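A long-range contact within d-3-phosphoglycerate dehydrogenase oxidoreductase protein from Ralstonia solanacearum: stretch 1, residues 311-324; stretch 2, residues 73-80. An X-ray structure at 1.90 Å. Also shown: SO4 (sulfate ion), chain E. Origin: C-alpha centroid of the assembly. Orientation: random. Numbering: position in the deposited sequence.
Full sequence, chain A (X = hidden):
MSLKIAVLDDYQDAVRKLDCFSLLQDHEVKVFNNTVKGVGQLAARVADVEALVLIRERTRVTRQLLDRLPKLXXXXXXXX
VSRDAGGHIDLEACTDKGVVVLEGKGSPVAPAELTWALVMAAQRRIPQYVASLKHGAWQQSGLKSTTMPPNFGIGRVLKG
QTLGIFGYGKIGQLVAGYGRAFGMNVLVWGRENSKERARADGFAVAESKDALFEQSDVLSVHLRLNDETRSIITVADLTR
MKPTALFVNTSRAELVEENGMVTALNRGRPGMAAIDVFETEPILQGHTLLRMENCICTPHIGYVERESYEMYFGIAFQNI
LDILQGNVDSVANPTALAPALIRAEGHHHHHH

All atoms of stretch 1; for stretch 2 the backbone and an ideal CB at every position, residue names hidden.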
# COMPACT_ATOMS: atom_id res chain seq x y z
N MET A 311 -11.75 -18.94 -7.12
CA MET A 311 -12.59 -18.76 -8.32
C MET A 311 -11.90 -19.30 -9.58
O MET A 311 -12.48 -20.11 -10.31
CB MET A 311 -12.97 -17.28 -8.52
CG MET A 311 -13.87 -17.02 -9.75
SD MET A 311 -13.81 -15.32 -10.41
CE MET A 311 -14.86 -14.49 -9.21
N TYR A 312 -10.67 -18.85 -9.82
CA TYR A 312 -9.93 -19.24 -11.02
C TYR A 312 -9.74 -20.76 -11.15
O TYR A 312 -10.12 -21.33 -12.16
CB TYR A 312 -8.59 -18.51 -11.10
CG TYR A 312 -8.67 -17.11 -11.69
CD1 TYR A 312 -8.11 -16.82 -12.94
CD2 TYR A 312 -9.30 -16.06 -11.01
CE1 TYR A 312 -8.18 -15.54 -13.49
CE2 TYR A 312 -9.38 -14.77 -11.55
CZ TYR A 312 -8.80 -14.51 -12.78
OH TYR A 312 -8.87 -13.24 -13.33
N PHE A 313 -9.17 -21.39 -10.13
CA PHE A 313 -8.98 -22.85 -10.11
C PHE A 313 -10.28 -23.63 -9.97
O PHE A 313 -10.45 -24.69 -10.60
CB PHE A 313 -7.98 -23.23 -9.03
CG PHE A 313 -6.59 -22.71 -9.33
CD1 PHE A 313 -5.74 -23.46 -10.13
CD2 PHE A 313 -6.20 -21.45 -8.90
CE1 PHE A 313 -4.47 -22.99 -10.44
CE2 PHE A 313 -4.90 -20.94 -9.22
CZ PHE A 313 -4.06 -21.73 -10.00
N GLY A 314 -11.19 -23.13 -9.15
CA GLY A 314 -12.51 -23.78 -9.06
C GLY A 314 -13.07 -24.02 -10.46
O GLY A 314 -13.48 -25.13 -10.80
N ILE A 315 -13.06 -22.97 -11.28
CA ILE A 315 -13.54 -23.05 -12.66
C ILE A 315 -12.69 -23.93 -13.56
O ILE A 315 -13.24 -24.73 -14.30
CB ILE A 315 -13.75 -21.63 -13.28
CG1 ILE A 315 -14.97 -20.97 -12.64
CG2 ILE A 315 -13.94 -21.69 -14.79
CD1 ILE A 315 -15.02 -19.47 -12.84
N ALA A 316 -11.36 -23.79 -13.52
CA ALA A 316 -10.50 -24.65 -14.34
C ALA A 316 -10.65 -26.14 -14.00
O ALA A 316 -10.63 -26.99 -14.90
CB ALA A 316 -9.02 -24.19 -14.29
N PHE A 317 -10.82 -26.45 -12.71
CA PHE A 317 -11.02 -27.83 -12.23
C PHE A 317 -12.39 -28.37 -12.61
O PHE A 317 -12.50 -29.49 -13.10
CB PHE A 317 -10.84 -27.94 -10.71
CG PHE A 317 -9.46 -27.62 -10.21
CD1 PHE A 317 -8.37 -27.54 -11.07
CD2 PHE A 317 -9.25 -27.40 -8.85
CE1 PHE A 317 -7.09 -27.25 -10.58
CE2 PHE A 317 -7.97 -27.13 -8.36
CZ PHE A 317 -6.90 -27.04 -9.23
N GLN A 318 -13.44 -27.57 -12.37
CA GLN A 318 -14.79 -27.94 -12.81
C GLN A 318 -14.86 -28.13 -14.33
O GLN A 318 -15.57 -29.01 -14.82
CB GLN A 318 -15.83 -26.93 -12.33
CG GLN A 318 -17.29 -27.41 -12.40
CD GLN A 318 -17.53 -28.74 -11.67
OE1 GLN A 318 -17.16 -28.90 -10.50
NE2 GLN A 318 -18.16 -29.70 -12.36
N ASN A 319 -14.08 -27.34 -15.08
CA ASN A 319 -14.04 -27.49 -16.54
C ASN A 319 -13.56 -28.89 -16.96
O ASN A 319 -14.13 -29.50 -17.87
CB ASN A 319 -13.21 -26.38 -17.20
CG ASN A 319 -13.97 -25.06 -17.32
OD1 ASN A 319 -15.18 -24.98 -17.14
ND2 ASN A 319 -13.24 -24.00 -17.66
N ILE A 320 -12.51 -29.39 -16.31
CA ILE A 320 -12.03 -30.74 -16.55
C ILE A 320 -13.13 -31.77 -16.24
O ILE A 320 -13.41 -32.64 -17.06
CB ILE A 320 -10.75 -31.06 -15.76
CG1 ILE A 320 -9.58 -30.20 -16.27
CG2 ILE A 320 -10.40 -32.54 -15.87
CD1 ILE A 320 -8.36 -30.22 -15.34
N LEU A 321 -13.77 -31.63 -15.08
CA LEU A 321 -14.87 -32.52 -14.70
C LEU A 321 -16.05 -32.49 -15.68
O LEU A 321 -16.62 -33.54 -15.99
CB LEU A 321 -15.38 -32.23 -13.29
CG LEU A 321 -14.39 -32.18 -12.12
CD1 LEU A 321 -15.15 -32.07 -10.81
CD2 LEU A 321 -13.43 -33.37 -12.09
N ASP A 322 -16.40 -31.30 -16.17
CA ASP A 322 -17.51 -31.13 -17.11
C ASP A 322 -17.20 -31.76 -18.46
O ASP A 322 -18.09 -32.33 -19.08
CB ASP A 322 -17.85 -29.65 -17.35
CG ASP A 322 -18.49 -28.97 -16.15
OD1 ASP A 322 -19.07 -29.63 -15.26
OD2 ASP A 322 -18.42 -27.72 -16.13
N ILE A 323 -15.95 -31.66 -18.91
CA ILE A 323 -15.55 -32.25 -20.19
C ILE A 323 -15.61 -33.78 -20.14
O ILE A 323 -16.09 -34.41 -21.08
CB ILE A 323 -14.17 -31.71 -20.68
CG1 ILE A 323 -14.37 -30.72 -21.81
CG2 ILE A 323 -13.25 -32.79 -21.21
CD1 ILE A 323 -14.82 -29.40 -21.36
N LEU A 324 -15.17 -34.36 -19.03
CA LEU A 324 -15.22 -35.80 -18.84
C LEU A 324 -16.64 -36.36 -18.78
O LEU A 324 -16.84 -37.57 -18.92
CB LEU A 324 -14.43 -36.21 -17.59
CG LEU A 324 -12.92 -35.93 -17.60
CD1 LEU A 324 -12.34 -36.15 -16.22
CD2 LEU A 324 -12.18 -36.77 -18.64
N UNK A 73 -4.35 -34.71 -23.39
CA UNK A 73 -5.70 -34.64 -23.95
C UNK A 73 -6.39 -33.30 -23.69
O UNK A 73 -7.21 -32.86 -24.50
CB UNK A 73 -6.55 -35.77 -23.37
N UNK A 74 -6.07 -32.68 -22.55
CA UNK A 74 -6.73 -31.46 -22.08
C UNK A 74 -5.71 -30.44 -21.58
O UNK A 74 -4.80 -30.78 -20.82
CB UNK A 74 -7.73 -31.79 -20.97
N UNK A 75 -5.86 -29.19 -22.00
CA UNK A 75 -5.25 -28.07 -21.32
C UNK A 75 -6.38 -27.25 -20.73
O UNK A 75 -7.31 -26.83 -21.45
CB UNK A 75 -4.37 -27.24 -22.26
N UNK A 76 -6.34 -27.06 -19.41
CA UNK A 76 -7.35 -26.24 -18.74
C UNK A 76 -6.72 -24.94 -18.25
O UNK A 76 -5.86 -24.94 -17.38
CB UNK A 76 -7.98 -27.00 -17.57
N UNK A 77 -7.19 -23.83 -18.83
CA UNK A 77 -6.66 -22.50 -18.60
C UNK A 77 -7.42 -21.81 -17.50
O UNK A 77 -8.66 -21.70 -17.57
CB UNK A 77 -6.71 -21.67 -19.88
N UNK A 78 -6.68 -21.32 -16.50
CA UNK A 78 -7.24 -20.42 -15.49
C UNK A 78 -7.40 -19.05 -16.17
O UNK A 78 -6.47 -18.56 -16.80
CB UNK A 78 -6.35 -20.34 -14.25
N UNK A 79 -8.59 -18.47 -16.09
CA UNK A 79 -8.88 -17.23 -16.78
C UNK A 79 -9.07 -17.41 -18.28
O UNK A 79 -9.23 -18.53 -18.76
CB UNK A 79 -7.76 -16.22 -16.52
N UNK A 80 -9.03 -16.30 -19.01
CA UNK A 80 -9.35 -16.27 -20.45
C UNK A 80 -8.26 -16.86 -21.36
O UNK A 80 -7.07 -16.83 -21.04
CB UNK A 80 -9.61 -14.82 -20.87
S SO4 E . -8.02 -13.02 -16.87
O1 SO4 E . -7.21 -13.77 -15.94
O2 SO4 E . -8.84 -13.93 -17.66
O3 SO4 E . -8.89 -12.12 -16.13
O4 SO4 E . -7.12 -12.26 -17.73

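The strand of stretch 2 runs roughly antiparallel to the helix of stretch 1, at 154° between their N-to-C directions, with axes approaching to 7.8 Å.

Position 73 precedes the strand, and its CB has nothing of stretch 1 within 5.5 Å. Many residues would suit, polar ones included; the deposited residue is Lys 73, which makes no contact with the helix.

At position 74 the strand begins, and CA-to-CB points toward the helix. The ideal CB of 74 lies 5.3 Å from Ile 320 CG1, leaving room for a side chain of moderate size against the aliphatic surface of Ile 320 and Ile 323. Valine, isoleucine, leucine or methionine could fill it, and the extended backbone (-135/133) is congenial to a beta-branched residue. It is Ile 74. Ile 74 CG2 packs 4.2 Å from Ile 320 CG1, and Ile 74 CD1 reaches 3.8 Å from Ile 323 CG2.

Position 75 points away from the helix, so stretch 1 does not constrain it; the extended backbone suits a beta-branched residue, among others. Ile 75 occupies it.

Position 76 turns toward the helix again, but here the space is tight: the ideal CB of 76 is 3.8 Å from both Ala 316 O and Ile 320 CG1. A small residue is called for, alanine, serine or perhaps cysteine, and the nearby carbonyl favours one with a donor. Ser 76 meets both demands. With chi1 in t, Ser 76 OG donates a hydrogen bond to Ala 316 O at 2.8 Å. A water donates to Ser 76 OG and to the backbone O of the next residue, and accepts from Asn 319 ND2, tying strand and helix together.

Position 77 points away, so the helix imposes little on its side chain; polar, aliphatic or aromatic residues compatible with a strand would all be allowed. Gln 77 reaches forward along its own chain, Gln 77 NE2 donating to the backbone O of 78 at 2.9 Å.

At position 78 CA-to-CB points sideways, and the ideal CB of 78 sits 4.1 Å from Tyr 312 CD1 and 4.7 Å from Ala 316 CB, with the ring of Phe 313 close by. Valine, threonine or alanine would be plausible. Thr 78 has the largest area covered by the helix of any residue in its stretch: Thr 78 CG2 lies over a face of the Phe 313 ring, 18° off the normal in a CH-pi contact, and 3.8 Å from Ala 316 CB. Thr 78 OG1 is hydrogen-bonded elsewhere in the structure.

Position 79 has a positive phi (74/-165), which by itself favours glycine. An ideal CB of 79 would stand 3.1 Å from Tyr 312 CE1 and clash with sulfate O1 at 2.6 Å. Gly 79 avoids both, and Gly 79 N lies 3.6 Å from Tyr 312 CD1. A water accepts from that N and donates to Tyr 312 O.

Position 80 has no helix atom near its CB, so many residues would serve. Arg 80 N donates to sulfate O2 at 2.7 Å, while the end of the side chain leads away.

Stretch 2 (73-80) KIISQTGR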
# COMPACT_ATOMS: atom_id res chain seq x y z
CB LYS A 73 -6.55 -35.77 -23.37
CG LYS A 73 -6.07 -37.17 -23.76
CD LYS A 73 -7.06 -38.24 -23.33
CE LYS A 73 -6.70 -38.83 -21.98
NZ LYS A 73 -6.99 -40.29 -21.95
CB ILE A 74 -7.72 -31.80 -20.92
CG1 ILE A 74 -8.88 -32.65 -21.42
CG2 ILE A 74 -8.23 -30.52 -20.24
CD1 ILE A 74 -9.60 -33.48 -20.32
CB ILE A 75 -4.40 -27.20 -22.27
CG1 ILE A 75 -3.21 -28.00 -22.78
CG2 ILE A 75 -3.89 -25.93 -21.55
CD1 ILE A 75 -2.64 -27.44 -24.07
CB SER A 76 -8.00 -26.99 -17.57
OG SER A 76 -9.17 -26.29 -17.18
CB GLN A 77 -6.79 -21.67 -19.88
CG GLN A 77 -6.18 -20.30 -19.80
CD GLN A 77 -4.73 -20.38 -19.44
OE1 GLN A 77 -3.94 -21.02 -20.12
NE2 GLN A 77 -4.36 -19.76 -18.34
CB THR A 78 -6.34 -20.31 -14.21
OG1 THR A 78 -5.01 -19.95 -14.59
CG2 THR A 78 -6.34 -21.61 -13.40
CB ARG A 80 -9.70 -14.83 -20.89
CG ARG A 80 -8.49 -13.89 -21.00
CD ARG A 80 -8.88 -12.41 -20.89
NE ARG A 80 -9.21 -11.80 -22.19
CZ ARG A 80 -8.32 -11.27 -23.03
NH1 ARG A 80 -8.72 -10.73 -24.18
NH2 ARG A 80 -7.02 -11.27 -22.73
O HOH W 1 -10.79 -23.82 -17.77
O HOH W 2 -10.71 -19.69 -14.49
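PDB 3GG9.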